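Local atomic coordinates of NDP-rhamnosyltransferase (PDB entry 3TSA), a protein that is a glycosyltransferase of the GT-B fold, whose two Rossmann-like domains, each built on a parallel sheet, face each other across a cleft. Residues 194-199 / 372-377; 183-188 / 367-372; 91-96 / 157-162. All blocks are in the same frame, centred on the assembly; numbering follows the deposited sequence.

Interaction 1 of 3, residues 194-199 / 372-377; sequences GAPVQY and AMPHPA
The end of a GT-B chain characteristically crosses back from the C-terminal domain onto the N-terminal one, and this contact lies at that return. The proline-rich link 373-376, between helices 358-371 and 376-385, runs beside the residues that follow edge strand 195-196. One backbone hydrogen bond fixes the pairing: Gln198 N reaches Pro374 O at 2.7 Å and is nearly straight at the hydrogen, 166°, although the donor stands above the carbonyl plane. The same oxygen receives a weaker CA-H...O contact from Val197 CA, 3.6 Å away. Proline suits position 374 because its rigid ring gives Pro196 an apolar surface, while the carbonyl is left to accept the bond. That ring crosses Pro196 obliquely, its CD lying 3.9 Å from Pro196 CG. Beside it, Met373 carries CG anti to its carbonyl carbon (chi1 -65°), and the flexible thioether settles with SD 3.7 Å from Pro196 CB. Val197 turns its CB away from the link, yet its CG2 branch, anti to the backbone N, still reaches Pro376 CA at 4.0 Å. Gln198 reaches toward the link. With CG anti to the backbone N (chi1 -169°) and an extended chain, it runs alongside His375 in the same direction and lays its amide over one face of the imidazole, the planes oblique to each other. This long polar residue is buried, its stem against Ile370 and its amide end near Thr371 of helix 358-371. Around the contact, Ala195 and Val197 hydrogen-bond through the backbone to strand 177-180, Leu379 of helix 376-385 packs on Val197 and Pro374, and Ala27 and Gly29 of the second subunit meet Pro376 and His375.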
# COMPACT_ATOMS: atom_id res chain seq x y z
N GLY A 194 24.15 -4.25 10.93
CA GLY A 194 22.76 -3.79 10.99
C GLY A 194 21.84 -4.95 11.37
O GLY A 194 22.16 -6.15 11.17
N ALA A 195 20.72 -4.61 11.93
CA ALA A 195 19.74 -5.60 12.34
C ALA A 195 19.02 -6.21 11.09
O ALA A 195 18.70 -5.45 10.14
CB ALA A 195 18.70 -4.89 13.23
N PRO A 196 18.79 -7.54 11.07
CA PRO A 196 18.15 -8.17 9.90
C PRO A 196 16.71 -7.77 9.77
O PRO A 196 16.01 -7.74 10.78
CB PRO A 196 18.28 -9.70 10.13
CG PRO A 196 18.50 -9.82 11.73
CD PRO A 196 19.13 -8.50 12.15
N VAL A 197 16.28 -7.49 8.52
CA VAL A 197 14.83 -7.41 8.24
C VAL A 197 14.60 -8.19 6.97
O VAL A 197 15.25 -7.91 5.95
CB VAL A 197 14.27 -5.94 8.22
CG1 VAL A 197 14.95 -5.02 7.11
CG2 VAL A 197 12.78 -5.95 7.99
N GLN A 198 13.65 -9.14 6.96
CA GLN A 198 13.41 -10.00 5.78
C GLN A 198 12.88 -9.17 4.58
O GLN A 198 11.90 -8.39 4.69
CB GLN A 198 12.36 -11.10 6.14
CG GLN A 198 12.29 -12.11 5.08
CD GLN A 198 11.45 -13.29 5.42
OE1 GLN A 198 11.42 -13.79 6.57
NE2 GLN A 198 10.84 -13.82 4.41
N TYR A 199 13.52 -9.38 3.42
CA TYR A 199 13.09 -8.73 2.16
C TYR A 199 11.71 -9.31 1.83
O TYR A 199 11.58 -10.54 1.76
CB TYR A 199 14.13 -9.03 1.04
CG TYR A 199 13.64 -8.40 -0.25
CD1 TYR A 199 13.64 -6.98 -0.40
CD2 TYR A 199 13.08 -9.17 -1.23
CE1 TYR A 199 13.08 -6.37 -1.53
CE2 TYR A 199 12.58 -8.58 -2.40
CZ TYR A 199 12.56 -7.20 -2.53
OH TYR A 199 11.97 -6.66 -3.70
N ALA A 372 15.49 -16.62 7.08
CA ALA A 372 15.89 -16.73 8.52
C ALA A 372 15.70 -15.41 9.21
O ALA A 372 15.86 -15.34 10.43
CB ALA A 372 17.38 -17.09 8.62
N MET A 373 15.44 -14.34 8.45
CA MET A 373 15.36 -12.96 9.07
C MET A 373 13.96 -12.64 9.56
O MET A 373 12.97 -13.16 8.98
CB MET A 373 15.72 -11.94 7.99
CG MET A 373 17.18 -12.11 7.54
SD MET A 373 17.47 -10.58 6.63
CE MET A 373 18.37 -11.53 5.57
N PRO A 374 13.84 -11.76 10.55
CA PRO A 374 12.46 -11.49 10.97
C PRO A 374 11.75 -10.67 9.88
O PRO A 374 12.37 -9.80 9.25
CB PRO A 374 12.62 -10.61 12.17
CG PRO A 374 14.02 -10.87 12.74
CD PRO A 374 14.83 -11.13 11.47
N HIS A 375 10.46 -10.91 9.74
CA HIS A 375 9.66 -10.15 8.73
C HIS A 375 9.46 -8.69 9.20
O HIS A 375 9.59 -8.40 10.37
CB HIS A 375 8.24 -10.79 8.52
CG HIS A 375 8.24 -12.12 7.84
ND1 HIS A 375 8.26 -12.26 6.46
CD2 HIS A 375 8.19 -13.38 8.34
CE1 HIS A 375 8.20 -13.55 6.15
NE2 HIS A 375 8.18 -14.25 7.27
N PRO A 376 9.13 -7.74 8.27
CA PRO A 376 8.90 -6.35 8.66
C PRO A 376 7.92 -6.24 9.82
O PRO A 376 8.07 -5.35 10.67
CB PRO A 376 8.34 -5.69 7.37
CG PRO A 376 9.00 -6.56 6.21
CD PRO A 376 9.08 -7.96 6.81
N ALA A 377 6.91 -7.09 9.84
CA ALA A 377 5.96 -7.01 10.97
C ALA A 377 6.65 -7.18 12.34
O ALA A 377 6.32 -6.50 13.33
CB ALA A 377 4.87 -8.05 10.81

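Interaction 2 of 3, residues 183-188 / 367-372; sequences PPSLQA and SDEITA
Glu369 holds CG anti to its carbonyl carbon (chi1 -70°) and keeps its chain extended, carrying the carboxylate out from helix 358-371, while Ser185 has OG tucked between its N and carbonyl carbon (chi1 65°), on the same side as its own N-H. The result is a two-pronged grip of a carboxylate by a serine, bridging the two halves of the GT-B fold: the turn lies in the loop between strands 177-180 and 195-196 of the N-terminal domain, the helix in the C-terminal one. Ser185 N donates to Glu369 OE1 at 2.9 Å, with 155° at the hydrogen. Ser185 OG donates to Glu369 OE2 at 2.6 Å. Each oxygen uses its syn lone pair, so the two bonds together fix the rotation of the carboxylate, and the paired donors would be expected to favour its charged form. Glutamate suits the helix position because its reach spans the gap; serine suits the turn because a single small residue supplies both donors. Pro184, with no N-H to offer, runs antiparallel alongside the glutamate, and its CD rests 3.4 Å from Glu369 OE1. The turn is closed by a backbone bond from Leu186 N to Pro183 O, 2.9 Å, which presents the N-H of Ser185 outward to the helix. Leu186 O is itself held by Asn324 ND2, and a bound magnesium ion lies about 6 Å from the side chain of Pro184. Apolar packing completes the buried side, where Phe300 also meets Pro183. There Ile370 points CG1 anti to its carbonyl carbon and packs flank to flank with the proline ring, Ile370 CG1 3.8 Å from Pro183 CG.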
# COMPACT_ATOMS: atom_id res chain seq x y z
N PRO A 183 21.03 -10.35 2.21
CA PRO A 183 21.53 -11.63 2.69
C PRO A 183 22.93 -11.40 3.31
O PRO A 183 23.79 -10.80 2.68
CB PRO A 183 21.56 -12.47 1.39
CG PRO A 183 20.45 -11.87 0.54
CD PRO A 183 20.57 -10.40 0.80
N PRO A 184 23.19 -11.78 4.61
CA PRO A 184 24.49 -11.39 5.20
C PRO A 184 25.70 -11.88 4.43
O PRO A 184 26.72 -11.19 4.44
CB PRO A 184 24.46 -12.06 6.58
CG PRO A 184 22.92 -11.89 6.95
CD PRO A 184 22.18 -12.22 5.61
N SER A 185 25.60 -13.04 3.76
CA SER A 185 26.80 -13.58 3.04
C SER A 185 27.13 -12.65 1.88
O SER A 185 28.26 -12.71 1.39
CB SER A 185 26.59 -15.01 2.50
OG SER A 185 25.56 -14.99 1.50
N LEU A 186 26.17 -11.84 1.41
CA LEU A 186 26.46 -10.93 0.25
C LEU A 186 26.76 -9.50 0.64
O LEU A 186 27.10 -8.69 -0.23
CB LEU A 186 25.23 -10.85 -0.69
CG LEU A 186 24.75 -12.23 -1.18
CD1 LEU A 186 23.47 -12.01 -1.93
CD2 LEU A 186 25.82 -12.92 -2.08
N GLN A 187 26.70 -9.14 1.93
CA GLN A 187 26.84 -7.73 2.25
C GLN A 187 28.30 -7.32 2.17
O GLN A 187 29.19 -8.14 2.43
CB GLN A 187 26.21 -7.51 3.66
CG GLN A 187 26.21 -5.99 4.18
CD GLN A 187 25.49 -5.12 3.20
OE1 GLN A 187 26.10 -4.65 2.26
NE2 GLN A 187 24.22 -4.88 3.42
N ALA A 188 28.61 -6.06 1.75
CA ALA A 188 29.95 -5.55 1.69
C ALA A 188 30.65 -5.74 3.05
O ALA A 188 30.07 -5.47 4.15
CB ALA A 188 29.92 -4.04 1.31
N SER A 367 18.30 -17.75 -0.51
CA SER A 367 16.90 -17.50 -0.20
C SER A 367 16.69 -17.91 1.31
O SER A 367 15.98 -17.30 2.12
CB SER A 367 16.04 -18.36 -1.07
OG SER A 367 14.76 -18.07 -0.60
N ASP A 368 17.38 -18.95 1.70
CA ASP A 368 17.31 -19.39 3.13
C ASP A 368 17.89 -18.38 4.13
O ASP A 368 17.39 -18.33 5.30
CB ASP A 368 18.00 -20.75 3.33
CG ASP A 368 17.31 -21.92 2.61
OD1 ASP A 368 16.17 -21.83 2.10
OD2 ASP A 368 17.90 -23.01 2.59
N GLU A 369 18.91 -17.61 3.74
CA GLU A 369 19.41 -16.53 4.57
C GLU A 369 18.33 -15.46 4.75
O GLU A 369 18.16 -14.93 5.84
CB GLU A 369 20.65 -15.89 3.95
CG GLU A 369 21.87 -16.79 4.00
CD GLU A 369 23.08 -15.99 3.52
OE1 GLU A 369 23.49 -15.04 4.21
OE2 GLU A 369 23.57 -16.32 2.43
N ILE A 370 17.60 -15.17 3.67
CA ILE A 370 16.51 -14.21 3.72
C ILE A 370 15.40 -14.70 4.66
O ILE A 370 14.97 -13.96 5.56
CB ILE A 370 15.94 -13.91 2.32
CG1 ILE A 370 17.02 -13.18 1.48
CG2 ILE A 370 14.73 -13.01 2.42
CD1 ILE A 370 16.61 -12.99 -0.02
N THR A 371 14.97 -15.91 4.46
CA THR A 371 13.83 -16.34 5.26
C THR A 371 14.20 -16.63 6.73
O THR A 371 13.31 -16.84 7.54
CB THR A 371 13.14 -17.55 4.66
OG1 THR A 371 14.06 -18.65 4.58
CG2 THR A 371 12.55 -17.26 3.32
N ALA A 372 15.49 -16.62 7.08
CA ALA A 372 15.89 -16.73 8.52
C ALA A 372 15.70 -15.41 9.21
O ALA A 372 15.86 -15.34 10.43
CB ALA A 372 17.38 -17.09 8.62

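Interaction 3 of 3, residues 91-96 / 157-162; sequences TASNVA and HELLDP
Two helices of the N-terminal Rossmann-like domain, 82-113 and 151-166, meet here in a small apolar interface. Their segments run nearly parallel, 26° apart, with axes 9.8 Å from each other at closest approach. Ala96 is the hub: its methyl points at the partner helix and enters the notch between two leucines. Leu159 CD1 reaches Ala96 CB at 3.6 Å, whereas Leu160 presents its branched end, with CD2 4.1 Å from the same methyl. Both leucines hold CG anti to the carbonyl carbon, which sends their branches across to the other helix. Alanine suits the site, since its short side chain lets Leu159 come close to the opposing backbone. Leu159 CD1 rests 3.8 Å from Ser93 CA. The hydroxyl of Ser93 is hydrogen-bonded to Arg155 NE, one turn before Leu159, and to Glu89 O of its own helix, so a polar link between the helices flanks the apolar patch. On another flank, beside Arg128 and Leu172, His157 ND1 donates to Asp161 OD1 at 2.7 Å, almost in the ring plane and onto the syn lone pair. This i to i+4 bond spans the turn before Pro162, whose nitrogen makes no bond to that turn and marks a kink. Leu125 and Val129 of helix 125-133 pack on Leu160. Near-parallel neighbouring helices, with helix 125-133 beside them, are what the alternating strand-helix order of a Rossmann-like domain produces.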
# COMPACT_ATOMS: atom_id res chain seq x y z
N THR A 91 29.30 11.65 -4.88
CA THR A 91 27.97 11.32 -4.43
C THR A 91 27.65 11.94 -3.08
O THR A 91 26.58 12.58 -2.94
CB THR A 91 27.76 9.76 -4.34
OG1 THR A 91 28.01 9.25 -5.64
CG2 THR A 91 26.30 9.47 -4.01
N ALA A 92 28.55 11.75 -2.11
CA ALA A 92 28.33 12.31 -0.78
C ALA A 92 28.30 13.84 -0.87
O ALA A 92 27.45 14.51 -0.24
CB ALA A 92 29.39 11.85 0.19
N SER A 93 29.18 14.42 -1.68
CA SER A 93 29.14 15.87 -1.77
C SER A 93 27.78 16.38 -2.27
O SER A 93 27.21 17.32 -1.69
CB SER A 93 30.24 16.34 -2.68
OG SER A 93 31.45 16.18 -2.02
N ASN A 94 27.29 15.76 -3.36
CA ASN A 94 25.96 16.09 -3.88
C ASN A 94 24.91 15.96 -2.84
O ASN A 94 24.11 16.89 -2.71
CB ASN A 94 25.56 15.21 -5.04
CG ASN A 94 26.51 15.36 -6.19
OD1 ASN A 94 27.32 16.27 -6.17
ND2 ASN A 94 26.44 14.45 -7.18
N VAL A 95 24.85 14.82 -2.15
CA VAL A 95 23.86 14.62 -1.12
C VAL A 95 23.98 15.58 0.07
O VAL A 95 22.95 16.06 0.61
CB VAL A 95 23.77 13.11 -0.66
CG1 VAL A 95 22.73 12.98 0.35
CG2 VAL A 95 23.44 12.18 -1.93
N ALA A 96 25.21 15.89 0.47
CA ALA A 96 25.40 16.85 1.58
C ALA A 96 24.88 18.25 1.21
O ALA A 96 24.26 18.92 2.04
CB ALA A 96 26.90 16.89 2.04
N HIS A 157 30.90 12.95 6.67
CA HIS A 157 31.38 13.47 7.95
C HIS A 157 32.18 14.76 7.70
O HIS A 157 31.96 15.77 8.40
CB HIS A 157 32.22 12.40 8.69
CG HIS A 157 31.36 11.46 9.48
ND1 HIS A 157 30.65 11.88 10.57
CD2 HIS A 157 31.00 10.17 9.25
CE1 HIS A 157 29.92 10.87 11.04
NE2 HIS A 157 30.11 9.82 10.25
N GLU A 158 33.04 14.77 6.69
CA GLU A 158 33.84 15.99 6.41
C GLU A 158 32.97 17.24 6.18
O GLU A 158 33.26 18.32 6.73
CB GLU A 158 34.77 15.79 5.25
CG GLU A 158 35.82 16.91 5.03
CD GLU A 158 36.56 16.73 3.68
OE1 GLU A 158 36.30 15.74 2.94
OE2 GLU A 158 37.41 17.58 3.37
N LEU A 159 31.90 17.09 5.40
CA LEU A 159 31.02 18.20 5.10
C LEU A 159 29.99 18.46 6.20
O LEU A 159 29.64 19.62 6.49
CB LEU A 159 30.30 17.94 3.80
CG LEU A 159 31.23 17.80 2.63
CD1 LEU A 159 30.46 17.37 1.48
CD2 LEU A 159 32.01 19.15 2.40
N LEU A 160 29.49 17.40 6.84
CA LEU A 160 28.38 17.58 7.81
C LEU A 160 28.68 17.64 9.30
O LEU A 160 27.81 18.09 10.05
CB LEU A 160 27.22 16.57 7.57
CG LEU A 160 26.67 16.71 6.13
CD1 LEU A 160 25.68 15.62 5.72
CD2 LEU A 160 25.99 18.08 5.81
N ASP A 161 29.84 17.19 9.73
CA ASP A 161 30.21 17.27 11.12
C ASP A 161 30.23 18.77 11.56
O ASP A 161 29.68 19.08 12.63
CB ASP A 161 31.57 16.65 11.38
CG ASP A 161 31.56 15.11 11.37
OD1 ASP A 161 30.51 14.44 11.37
OD2 ASP A 161 32.67 14.54 11.39
N PRO A 162 30.79 19.67 10.71
CA PRO A 162 30.80 21.14 11.02
C PRO A 162 29.43 21.73 11.19
O PRO A 162 29.17 22.45 12.17
CB PRO A 162 31.45 21.78 9.77
CG PRO A 162 32.39 20.70 9.25
CD PRO A 162 31.56 19.40 9.47

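In the fold
From the N terminus, interaction 3 comes first: 91-96 waits 61 residues for 157-162 and closes a loop wholly inside the N-terminal domain, before either of the others opens. Interaction 2 then opens at 183-188 and interaction 1 at 194-199; after the whole C-terminal sheet has been built they close in the same order, at 367-372 and 372-377, which share Ala372. The two therefore cross, neither nesting in the other. Their centres lie 10 Å apart, and they join directly where Gln198 CG meets Ile370 O at 3.3 Å. Together they fasten the two domains near the chain's end, with interaction 3 about 30 Å from interaction 2, centre to centre.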